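Local coordinates for protein pyridoxal kinase (Entamoeba histolytica, PDB 4S1H) that probably phosphorylates pyridoxal to pyridoxal 5'-phosphate, using ATP as phosphate donor together with magnesium, at residues D186-C191 and N201-I206; N156-A161 and T179-G184; R240-L245 and E272-T277. All blocks are in the same frame, centred on the assembly; numbering follows the deposited sequence.

Contact 1: D186-C191 and N201-I206. With ADP (adenosine-5'-diphosphate), chain C.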
loop_
_atom_site.group_PDB
_atom_site.type_symbol
_atom_site.label_atom_id
_atom_site.label_comp_id
_atom_site.label_asym_id
_atom_site.label_seq_id
_atom_site.Cartn_x
_atom_site.Cartn_y
_atom_site.Cartn_z
ATOM N N ASP A 186 6.336 30.937 -10.550
ATOM C CA ASP A 186 5.675 30.470 -9.362
ATOM C C ASP A 186 4.482 29.627 -9.748
ATOM O O ASP A 186 3.992 29.649 -10.878
ATOM C CB ASP A 186 5.210 31.638 -8.486
ATOM C CG ASP A 186 6.360 32.529 -8.058
ATOM O OD1 ASP A 186 7.306 32.010 -7.415
ATOM O OD2 ASP A 186 6.318 33.740 -8.376
ATOM N N ILE A 187 4.049 28.881 -8.754
ATOM C CA ILE A 187 2.814 28.147 -8.745
ATOM C C ILE A 187 1.963 28.854 -7.701
ATOM O O ILE A 187 2.387 28.987 -6.541
ATOM C CB ILE A 187 3.120 26.681 -8.311
ATOM C CG1 ILE A 187 3.920 25.967 -9.419
ATOM C CG2 ILE A 187 1.848 25.910 -7.963
ATOM C CD1 ILE A 187 4.473 24.617 -8.983
ATOM N N ILE A 188 0.741 29.254 -8.058
ATOM C CA ILE A 188 -0.225 29.746 -7.065
ATOM C C ILE A 188 -1.245 28.684 -6.740
ATOM O O ILE A 188 -1.771 28.031 -7.634
ATOM C CB ILE A 188 -0.999 30.988 -7.546
ATOM C CG1 ILE A 188 -0.042 31.986 -8.134
ATOM C CG2 ILE A 188 -1.805 31.564 -6.386
ATOM C CD1 ILE A 188 1.098 32.399 -7.232
ATOM N N LEU A 189 -1.471 28.484 -5.441
ATOM C CA LEU A 189 -2.543 27.686 -4.931
ATOM C C LEU A 189 -3.642 28.639 -4.496
ATOM O O LEU A 189 -3.347 29.668 -3.908
ATOM C CB LEU A 189 -2.035 26.821 -3.771
ATOM C CG LEU A 189 -3.031 26.054 -2.922
ATOM C CD1 LEU A 189 -2.420 24.707 -2.495
ATOM C CD2 LEU A 189 -3.467 26.864 -1.712
ATOM N N LEU A 190 -4.888 28.309 -4.819
ATOM C CA LEU A 190 -6.057 29.084 -4.424
ATOM C C LEU A 190 -6.983 28.209 -3.578
ATOM O O LEU A 190 -7.249 27.037 -3.937
ATOM C CB LEU A 190 -6.789 29.595 -5.659
ATOM C CG LEU A 190 -8.210 30.133 -5.441
ATOM C CD1 LEU A 190 -8.197 31.471 -4.715
ATOM C CD2 LEU A 190 -8.890 30.229 -6.792
ATOM N N CYS A 191 -7.407 28.703 -2.416
ATOM C CA CYS A 191 -8.437 28.034 -1.615
ATOM C C CYS A 191 -9.663 28.919 -1.628
ATOM O O CYS A 191 -9.600 30.064 -1.159
ATOM C CB CYS A 191 -7.989 27.831 -0.196
ATOM S SG CYS A 191 -9.024 26.637 0.667
ATOM N N ASN A 201 -11.127 33.313 1.713
ATOM C CA ASN A 201 -10.377 32.802 0.590
ATOM C C ASN A 201 -8.926 33.226 0.695
ATOM O O ASN A 201 -8.620 34.356 1.139
ATOM C CB ASN A 201 -10.915 33.368 -0.751
ATOM C CG ASN A 201 -12.270 32.797 -1.138
ATOM O OD1 ASN A 201 -12.818 31.911 -0.459
ATOM N ND2 ASN A 201 -12.817 33.295 -2.225
ATOM N N PHE A 202 -8.027 32.376 0.198
ATOM C CA PHE A 202 -6.613 32.674 0.253
ATOM C C PHE A 202 -5.821 32.058 -0.889
ATOM O O PHE A 202 -6.286 31.119 -1.566
ATOM C CB PHE A 202 -5.999 32.276 1.601
ATOM C CG PHE A 202 -5.931 30.789 1.854
ATOM C CD1 PHE A 202 -4.816 30.013 1.473
ATOM C CD2 PHE A 202 -6.940 30.198 2.568
ATOM C CE1 PHE A 202 -4.762 28.650 1.774
ATOM C CE2 PHE A 202 -6.894 28.843 2.883
ATOM C CZ PHE A 202 -5.805 28.067 2.494
ATOM N N THR A 203 -4.642 32.632 -1.102
ATOM C CA THR A 203 -3.647 32.061 -2.003
ATOM C C THR A 203 -2.328 31.818 -1.284
ATOM O O THR A 203 -2.074 32.353 -0.203
ATOM C CB THR A 203 -3.399 32.929 -3.257
ATOM O OG1 THR A 203 -2.995 34.260 -2.891
ATOM C CG2 THR A 203 -4.635 32.990 -4.142
ATOM N N ILE A 204 -1.528 30.919 -1.857
ATOM C CA ILE A 204 -0.161 30.682 -1.435
ATOM C C ILE A 204 0.678 30.668 -2.698
ATOM O O ILE A 204 0.306 29.994 -3.682
ATOM C CB ILE A 204 -0.005 29.305 -0.735
ATOM C CG1 ILE A 204 -0.938 29.212 0.483
ATOM C CG2 ILE A 204 1.454 29.039 -0.348
ATOM C CD1 ILE A 204 -0.867 27.926 1.276
ATOM N N LYS A 205 1.796 31.396 -2.657
ATOM C CA LYS A 205 2.758 31.461 -3.767
ATOM C C LYS A 205 3.922 30.492 -3.479
ATOM O O LYS A 205 4.565 30.581 -2.430
ATOM C CB LYS A 205 3.259 32.887 -3.954
ATOM C CG LYS A 205 4.136 33.069 -5.182
ATOM C CD LYS A 205 4.699 34.479 -5.290
ATOM C CE LYS A 205 3.667 35.559 -5.325
ATOM N NZ LYS A 205 2.607 35.363 -6.337
ATOM N N ILE A 206 4.173 29.591 -4.424
ATOM C CA ILE A 206 5.188 28.543 -4.290
ATOM C C ILE A 206 6.208 28.674 -5.433
ATOM O O ILE A 206 5.816 28.616 -6.585
ATOM C CB ILE A 206 4.529 27.171 -4.395
ATOM C CG1 ILE A 206 3.472 27.021 -3.285
ATOM C CG2 ILE A 206 5.572 26.055 -4.313
ATOM C CD1 ILE A 206 2.265 26.195 -3.685
HETATM P PB ADP C . -1.031 17.373 -9.739
HETATM O O1B ADP C . -0.755 18.118 -11.025
HETATM O O2B ADP C . -0.197 16.113 -9.583
HETATM O O3B ADP C . -2.502 17.233 -9.493
HETATM P PA ADP C . 0.092 19.816 -8.652
HETATM O O1A ADP C . -1.024 20.810 -8.474
HETATM O O2A ADP C . 0.959 19.896 -9.865
HETATM O O3A ADP C . -0.510 18.314 -8.547
HETATM O "O5'" ADP C . 1.033 19.839 -7.380
HETATM C "C5'" ADP C . 0.576 19.686 -6.052
HETATM C "C4'" ADP C . 1.490 20.500 -5.181
HETATM O "O4'" ADP C . 2.832 20.039 -5.344
HETATM C "C3'" ADP C . 1.501 21.967 -5.597
HETATM O "O3'" ADP C . 0.499 22.711 -4.895
HETATM C "C2'" ADP C . 2.902 22.380 -5.263
HETATM O "O2'" ADP C . 2.985 22.721 -3.886
HETATM C "C1'" ADP C . 3.732 21.129 -5.488
HETATM N N9 ADP C . 4.417 21.056 -6.800
HETATM C C8 ADP C . 4.102 20.342 -7.888
HETATM N N7 ADP C . 5.004 20.524 -8.885
HETATM C C5 ADP C . 5.928 21.374 -8.416
HETATM C C6 ADP C . 7.173 21.988 -8.932
HETATM N N6 ADP C . 7.581 21.712 -10.189
HETATM N N1 ADP C . 7.840 22.827 -8.111
HETATM C C2 ADP C . 7.414 23.104 -6.846
HETATM N N3 ADP C . 6.295 22.571 -6.314
HETATM C C4 ADP C . 5.537 21.718 -7.043
#
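N201 meets C191 at the start of the paired strands, its CA 3.3 Å from C191 O in a CA-H...O contact, while its side-chain OD1 is hydrogen-bonded to the backbone N of F193. F202 then exchanges two backbone hydrogen bonds with C191, the one from C191 N to F202 O being 2.8 Å long and nearly straight. The F202 torsion sets CG between backbone N and carbonyl carbon (chi1 68°), and C191 CB sits over one face of the ring, displaced toward the CE2-CZ rim. C191 CB is 3.6 Å from the centroid of the F202 ring, 19° off the normal, which identifies a CH-pi contact; C191 SG adds a more oblique sulfur-aromatic one. T203 opposes L190 in a non-hydrogen-bonded pair, where T203 CA comes within 3.1 Å of L189 O and the threonine CB and CG2 reach I188 CG2. On the sheet face that carries F202, I204 and L189 lie side by side, with I204 CG1 and CD1 each 4.1 Å from L189 CD2. K205 returns to the sheet face that carries I188: its CD lies 3.6 Å from D186 OD2, but the chain bends at chi3 and chi4, and NZ ends beside I188 CD1. NZ stays 4.5 Å from D186 OD2, beyond a salt bridge, so any attraction is probably modest. I206 closes the ladder with two backbone bonds to I187. I206 CD1 touches the ribose at O2' of ADP (3.6 Å), and I187 CD1 packs on C4 and C5 of the adenine. Three hydrogen-bonded pairs alternating with two non-hydrogen-bonded ones, and strand axes at 161°, define a regular antiparallel beta hairpin, whose isoleucine end forms part of the ADP pocket of this ribokinase-clan enzyme.

Contact 2: N156-A161 and T179-G184. With ADP (adenosine-5'-diphosphate), chain C.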
loop_
_atom_site.group_PDB
_atom_site.type_symbol
_atom_site.label_atom_id
_atom_site.label_comp_id
_atom_site.label_asym_id
_atom_site.label_seq_id
_atom_site.Cartn_x
_atom_site.Cartn_y
_atom_site.Cartn_z
ATOM N N ASN A 156 -6.164 30.060 -16.584
ATOM C CA ASN A 156 -4.780 30.462 -16.836
ATOM C C ASN A 156 -4.274 31.502 -15.845
ATOM O O ASN A 156 -3.196 32.053 -16.041
ATOM C CB ASN A 156 -4.648 31.014 -18.266
ATOM C CG ASN A 156 -5.046 30.015 -19.318
ATOM O OD1 ASN A 156 -4.485 28.920 -19.433
ATOM N ND2 ASN A 156 -6.064 30.383 -20.080
ATOM N N SER A 157 -5.054 31.775 -14.804
ATOM C CA SER A 157 -4.753 32.810 -13.862
ATOM C C SER A 157 -5.659 32.690 -12.687
ATOM O O SER A 157 -6.638 31.966 -12.750
ATOM C CB SER A 157 -5.006 34.194 -14.486
ATOM O OG SER A 157 -6.388 34.364 -14.810
ATOM N N VAL A 158 -5.356 33.451 -11.644
ATOM C CA VAL A 158 -6.172 33.401 -10.421
ATOM C C VAL A 158 -7.580 33.941 -10.706
ATOM O O VAL A 158 -8.556 33.321 -10.305
ATOM C CB VAL A 158 -5.501 34.183 -9.278
ATOM C CG1 VAL A 158 -6.462 34.406 -8.122
ATOM C CG2 VAL A 158 -4.243 33.442 -8.807
ATOM N N SER A 159 -7.690 35.046 -11.439
ATOM C CA SER A 159 -9.016 35.549 -11.731
ATOM C C SER A 159 -9.860 34.443 -12.434
ATOM O O SER A 159 -11.026 34.213 -12.086
ATOM C CB SER A 159 -8.936 36.811 -12.585
ATOM O OG SER A 159 -8.393 36.499 -13.849
ATOM N N GLU A 160 -9.279 33.839 -13.485
ATOM C CA GLU A 160 -9.979 32.764 -14.177
ATOM C C GLU A 160 -10.359 31.639 -13.240
ATOM O O GLU A 160 -11.461 31.138 -13.326
ATOM C CB GLU A 160 -9.198 32.274 -15.391
ATOM C CG GLU A 160 -9.186 33.314 -16.491
ATOM C CD GLU A 160 -8.492 32.892 -17.781
ATOM O OE1 GLU A 160 -7.649 31.974 -17.749
ATOM O OE2 GLU A 160 -8.775 33.523 -18.833
ATOM N N ALA A 161 -9.430 31.213 -12.373
ATOM C CA ALA A 161 -9.766 30.205 -11.379
ATOM C C ALA A 161 -10.944 30.651 -10.529
ATOM O O ALA A 161 -11.784 29.822 -10.219
ATOM C CB ALA A 161 -8.559 29.863 -10.521
ATOM N N THR A 179 -4.810 23.471 -6.796
ATOM C CA THR A 179 -3.499 23.094 -6.222
ATOM C C THR A 179 -2.344 23.730 -6.981
ATOM O O THR A 179 -1.218 23.784 -6.463
ATOM C CB THR A 179 -3.303 21.562 -6.161
ATOM O OG1 THR A 179 -3.421 20.963 -7.454
ATOM C CG2 THR A 179 -4.337 20.939 -5.250
ATOM N N SER A 180 -2.587 24.116 -8.222
ATOM C CA SER A 180 -1.551 24.747 -9.022
ATOM C C SER A 180 -2.140 25.552 -10.141
ATOM O O SER A 180 -2.946 25.049 -10.927
ATOM C CB SER A 180 -0.544 23.737 -9.610
ATOM O OG SER A 180 -1.142 22.718 -10.373
ATOM N N ILE A 181 -1.753 26.823 -10.153
ATOM C CA ILE A 181 -2.042 27.766 -11.219
ATOM C C ILE A 181 -0.701 28.401 -11.565
ATOM O O ILE A 181 -0.056 28.990 -10.707
ATOM C CB ILE A 181 -3.025 28.865 -10.777
ATOM C CG1 ILE A 181 -4.336 28.268 -10.271
ATOM C CG2 ILE A 181 -3.261 29.849 -11.929
ATOM C CD1 ILE A 181 -5.147 29.206 -9.391
ATOM N N LYS A 182 -0.300 28.306 -12.831
ATOM C CA LYS A 182 0.960 28.917 -13.316
ATOM C C LYS A 182 0.903 30.440 -13.269
ATOM O O LYS A 182 -0.037 31.036 -13.772
ATOM C CB LYS A 182 1.264 28.486 -14.767
ATOM C CG LYS A 182 1.321 26.981 -15.014
ATOM C CD LYS A 182 1.612 26.705 -16.481
ATOM C CE LYS A 182 1.555 25.249 -16.860
ATOM N NZ LYS A 182 0.234 24.604 -16.659
ATOM N N GLU A 183 1.885 31.052 -12.613
ATOM C CA GLU A 183 2.044 32.507 -12.597
ATOM C C GLU A 183 3.552 32.817 -12.635
ATOM O O GLU A 183 4.231 32.797 -11.607
ATOM C CB GLU A 183 1.353 33.123 -11.365
ATOM C CG GLU A 183 0.703 34.484 -11.626
ATOM C CD GLU A 183 -0.705 34.369 -12.227
ATOM O OE1 GLU A 183 -0.852 33.826 -13.348
ATOM O OE2 GLU A 183 -1.681 34.827 -11.584
ATOM N N GLY A 184 4.072 33.079 -13.837
ATOM C CA GLY A 184 5.516 33.270 -14.049
ATOM C C GLY A 184 6.325 32.013 -13.749
ATOM O O GLY A 184 6.088 30.976 -14.358
HETATM P PB ADP C . -1.031 17.373 -9.739
HETATM O O1B ADP C . -0.755 18.118 -11.025
HETATM O O2B ADP C . -0.197 16.113 -9.583
HETATM O O3B ADP C . -2.502 17.233 -9.493
HETATM P PA ADP C . 0.092 19.816 -8.652
HETATM O O1A ADP C . -1.024 20.810 -8.474
HETATM O O2A ADP C . 0.959 19.896 -9.865
HETATM O O3A ADP C . -0.510 18.314 -8.547
HETATM O "O5'" ADP C . 1.033 19.839 -7.380
HETATM C "C5'" ADP C . 0.576 19.686 -6.052
HETATM C "C4'" ADP C . 1.490 20.500 -5.181
HETATM O "O4'" ADP C . 2.832 20.039 -5.344
HETATM C "C3'" ADP C . 1.501 21.967 -5.597
HETATM O "O3'" ADP C . 0.499 22.711 -4.895
HETATM C "C2'" ADP C . 2.902 22.380 -5.263
HETATM O "O2'" ADP C . 2.985 22.721 -3.886
HETATM C "C1'" ADP C . 3.732 21.129 -5.488
HETATM N N9 ADP C . 4.417 21.056 -6.800
HETATM C C8 ADP C . 4.102 20.342 -7.888
HETATM N N7 ADP C . 5.004 20.524 -8.885
HETATM C C5 ADP C . 5.928 21.374 -8.416
HETATM C C6 ADP C . 7.173 21.988 -8.932
HETATM N N6 ADP C . 7.581 21.712 -10.189
HETATM N N1 ADP C . 7.840 22.827 -8.111
HETATM C C2 ADP C . 7.414 23.104 -6.846
HETATM N N3 ADP C . 6.295 22.571 -6.314
HETATM C C4 ADP C . 5.537 21.718 -7.043
#
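The N-terminal turn of helix 158-170 packs through S157, V158 and A161 against I181 and E183 near the end of strand 175-183, the strand that follows this helix in the chain. I181 supplies the apolar part with its two branches: CG2 lies 3.8 Å from S157 C, and CD1 reaches A161 CB at 3.7 Å. CG2 is anti to the backbone N and CG1 anti to the carbonyl carbon (chi1 -57°), which sets the two branches off on different sides of CB; chi2 (160°) then extends the longer one to CD1. E183 bends at chi2 (84°), and its OE2 comes to 3.9 Å from V158 N, a buried amide with no partner in the model. That is too long for a hydrogen bond, yet a carboxylate near a helix N-terminus would be favoured by the helix dipole. S157 occupies the N-cap position of this helix, its OG sharing a hydrogen bond with S159 OG in which either may donate. Just before it, N156 N donates to E160 OE1 (2.7 Å), which ties the preceding loop to the first turn. Upstream on the strand, T179 and S180 serve the nucleotide: T179 OG1 at 2.6 Å and S180 OG at 2.7 Å both donate to the alpha-phosphate oxygen O1A of ADP, and T179 O accepts a hydrogen bond of 2.6 Å from the ribose O3'.

Contact 3: R240-L245 and E272-T277. With ADP (adenosine-5'-diphosphate), chain C.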
loop_
_atom_site.group_PDB
_atom_site.type_symbol
_atom_site.label_atom_id
_atom_site.label_comp_id
_atom_site.label_asym_id
_atom_site.label_seq_id
_atom_site.Cartn_x
_atom_site.Cartn_y
_atom_site.Cartn_z
ATOM N N ARG A 240 1.032 23.137 6.048
ATOM C CA ARG A 240 1.914 22.019 6.420
ATOM C C ARG A 240 2.131 21.072 5.254
ATOM O O ARG A 240 3.242 20.629 4.999
ATOM C CB ARG A 240 1.332 21.224 7.578
ATOM C CG ARG A 240 1.353 21.959 8.890
ATOM C CD ARG A 240 0.842 21.074 10.027
ATOM N NE ARG A 240 0.739 21.820 11.265
ATOM C CZ ARG A 240 0.428 21.295 12.463
ATOM N NH1 ARG A 240 0.184 20.007 12.592
ATOM N NH2 ARG A 240 0.381 22.083 13.532
ATOM N N ALA A 241 1.057 20.782 4.524
ATOM C CA ALA A 241 1.116 19.861 3.411
ATOM C C ALA A 241 2.001 20.411 2.289
ATOM O O ALA A 241 2.881 19.697 1.804
ATOM C CB ALA A 241 -0.274 19.503 2.910
ATOM N N ILE A 242 1.836 21.694 1.948
ATOM C CA ILE A 242 2.629 22.300 0.887
ATOM C C ILE A 242 4.084 22.418 1.309
ATOM O O ILE A 242 4.984 22.200 0.502
ATOM C CB ILE A 242 2.054 23.692 0.510
ATOM C CG1 ILE A 242 0.650 23.488 -0.080
ATOM C CG2 ILE A 242 3.009 24.518 -0.364
ATOM C CD1 ILE A 242 0.551 23.092 -1.524
ATOM N N SER A 243 4.309 22.697 2.587
ATOM C CA SER A 243 5.652 22.783 3.147
ATOM C C SER A 243 6.364 21.468 3.108
ATOM O O SER A 243 7.517 21.401 2.665
ATOM C CB SER A 243 5.636 23.389 4.556
ATOM O OG SER A 243 5.102 24.712 4.511
ATOM N N THR A 244 5.689 20.413 3.566
ATOM C CA THR A 244 6.258 19.070 3.542
ATOM C C THR A 244 6.548 18.635 2.107
ATOM O O THR A 244 7.610 18.086 1.822
ATOM C CB THR A 244 5.332 18.101 4.270
ATOM O OG1 THR A 244 5.259 18.501 5.644
ATOM C CG2 THR A 244 5.838 16.662 4.180
ATOM N N LEU A 245 5.646 18.970 1.190
ATOM C CA LEU A 245 5.875 18.642 -0.223
ATOM C C LEU A 245 7.104 19.338 -0.808
ATOM O O LEU A 245 7.862 18.728 -1.581
ATOM C CB LEU A 245 4.626 18.968 -1.039
ATOM C CG LEU A 245 4.376 18.318 -2.402
ATOM C CD1 LEU A 245 4.850 16.884 -2.552
ATOM C CD2 LEU A 245 2.881 18.393 -2.681
ATOM N N GLU A 272 5.292 25.345 8.867
ATOM C CA GLU A 272 4.403 26.046 7.966
ATOM C C GLU A 272 5.234 27.172 7.374
ATOM O O GLU A 272 5.231 28.294 7.885
ATOM C CB GLU A 272 3.174 26.536 8.733
ATOM C CG GLU A 272 2.382 25.365 9.299
ATOM C CD GLU A 272 1.142 25.745 10.063
ATOM O OE1 GLU A 272 0.636 26.873 9.864
ATOM O OE2 GLU A 272 0.658 24.876 10.833
ATOM N N SER A 273 5.911 26.863 6.278
ATOM C CA SER A 273 6.944 27.706 5.679
ATOM C C SER A 273 6.426 28.780 4.744
ATOM O O SER A 273 7.211 29.638 4.321
ATOM C CB SER A 273 7.905 26.862 4.842
ATOM O OG SER A 273 8.151 25.648 5.447
ATOM N N PHE A 274 5.148 28.718 4.368
ATOM C CA PHE A 274 4.596 29.676 3.390
ATOM C C PHE A 274 3.671 30.627 4.072
ATOM O O PHE A 274 3.220 30.419 5.181
ATOM C CB PHE A 274 3.854 28.932 2.285
ATOM C CG PHE A 274 4.753 28.111 1.432
ATOM C CD1 PHE A 274 5.066 26.799 1.747
ATOM C CD2 PHE A 274 5.330 28.692 0.302
ATOM C CE1 PHE A 274 5.928 26.086 0.939
ATOM C CE2 PHE A 274 6.177 27.972 -0.504
ATOM C CZ PHE A 274 6.471 26.673 -0.190
ATOM N N THR A 275 3.411 31.728 3.385
ATOM C CA THR A 275 2.515 32.736 3.871
ATOM C C THR A 275 1.126 32.461 3.323
ATOM O O THR A 275 0.963 32.270 2.112
ATOM C CB THR A 275 3.013 34.130 3.417
ATOM O OG1 THR A 275 4.333 34.349 3.938
ATOM C CG2 THR A 275 2.101 35.228 3.908
ATOM N N ILE A 276 0.141 32.465 4.217
ATOM C CA ILE A 276 -1.281 32.460 3.854
ATOM C C ILE A 276 -1.662 33.886 3.502
ATOM O O ILE A 276 -1.635 34.788 4.358
ATOM C CB ILE A 276 -2.172 32.008 5.043
ATOM C CG1 ILE A 276 -1.823 30.570 5.408
ATOM C CG2 ILE A 276 -3.662 32.140 4.721
ATOM C CD1 ILE A 276 -1.981 29.602 4.266
ATOM N N THR A 277 -1.998 34.105 2.230
ATOM C CA THR A 277 -2.380 35.460 1.777
ATOM C C THR A 277 -3.865 35.542 1.503
ATOM O O THR A 277 -4.351 34.978 0.521
ATOM C CB THR A 277 -1.586 35.792 0.529
ATOM O OG1 THR A 277 -0.184 35.696 0.854
ATOM C CG2 THR A 277 -1.935 37.224 -0.018
HETATM P PB ADP C . -1.031 17.373 -9.739
HETATM O O1B ADP C . -0.755 18.118 -11.025
HETATM O O2B ADP C . -0.197 16.113 -9.583
HETATM O O3B ADP C . -2.502 17.233 -9.493
HETATM P PA ADP C . 0.092 19.816 -8.652
HETATM O O1A ADP C . -1.024 20.810 -8.474
HETATM O O2A ADP C . 0.959 19.896 -9.865
HETATM O O3A ADP C . -0.510 18.314 -8.547
HETATM O "O5'" ADP C . 1.033 19.839 -7.380
HETATM C "C5'" ADP C . 0.576 19.686 -6.052
HETATM C "C4'" ADP C . 1.490 20.500 -5.181
HETATM O "O4'" ADP C . 2.832 20.039 -5.344
HETATM C "C3'" ADP C . 1.501 21.967 -5.597
HETATM O "O3'" ADP C . 0.499 22.711 -4.895
HETATM C "C2'" ADP C . 2.902 22.380 -5.263
HETATM O "O2'" ADP C . 2.985 22.721 -3.886
HETATM C "C1'" ADP C . 3.732 21.129 -5.488
HETATM N N9 ADP C . 4.417 21.056 -6.800
HETATM C C8 ADP C . 4.102 20.342 -7.888
HETATM N N7 ADP C . 5.004 20.524 -8.885
HETATM C C5 ADP C . 5.928 21.374 -8.416
HETATM C C6 ADP C . 7.173 21.988 -8.932
HETATM N N6 ADP C . 7.581 21.712 -10.189
HETATM N N1 ADP C . 7.840 22.827 -8.111
HETATM C C2 ADP C . 7.414 23.104 -6.846
HETATM N N3 ADP C . 6.295 22.571 -6.314
HETATM C C4 ADP C . 5.537 21.718 -7.043
#
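R240 and E272 bring their CA atoms within 5.0 Å, and S243 and S273 within 5.7 Å, as the irregular chain 272-274 passes close to helix 234-250. This is a C-terminal loop laid over the last helix of a ribokinase-clan fold, leading into the short strand 277-278. Two polar links secure it. R240, extended from CG to NE, gives its NE to E272 OE2 at 3.1 Å as a salt bridge; the acceptor lies at the edge of the guanidinium, near its plane, and is met on its anti lone pair, with guanidinium and carboxylate planes 53° apart. The other carboxylate oxygen, E272 OE1, is hydrogen-bonded to H236 ND1, so both ends of the carboxylate are tied to the same helix. The second link is a backbone donor on a side-chain acceptor: S273 N to S243 OG, 2.9 Å, with an angle of 161° at the hydrogen. With OG beside its own backbone N (chi1 -61°), S243 can also hydrogen-bond N239 O, one turn back. S243 OG also stands at the edge of the F274 ring, 3.5 Å from its CD1. I242 crosses F274 at about a right angle, its CG2 approaching CE1 obliquely at 3.6 Å. Its other branch leads to the nucleotide, where I242 CD1 touches both ribose hydroxyl oxygens. Farther along the helix, L245 reaches the same sugar, its CD2 3.1 Å from ADP O4'.

Contacts 1 and 2, with centres about 8 Å apart, share the four-stranded antiparallel sheet: I188 N and I181 O, 2.8 Å apart, probably hydrogen-bond strand 186-193 to strand 175-183. The opposite neighbour of the hairpin leads to contact 3, about 10 Å from contact 1 between centres, through T203 N and T277 O at 2.9 Å, again a probable hydrogen bond. A side-chain bridge, L189 CD1 to I242 CD1 at 3.5 Å, joins hairpin and helix. Contacts 2 and 3 do not touch, their centres being about 18 Å apart. ADP connects all three: contact 2 grips its alpha-phosphate and ribose, contact 1 its adenine and ribose, and contact 3 its ribose.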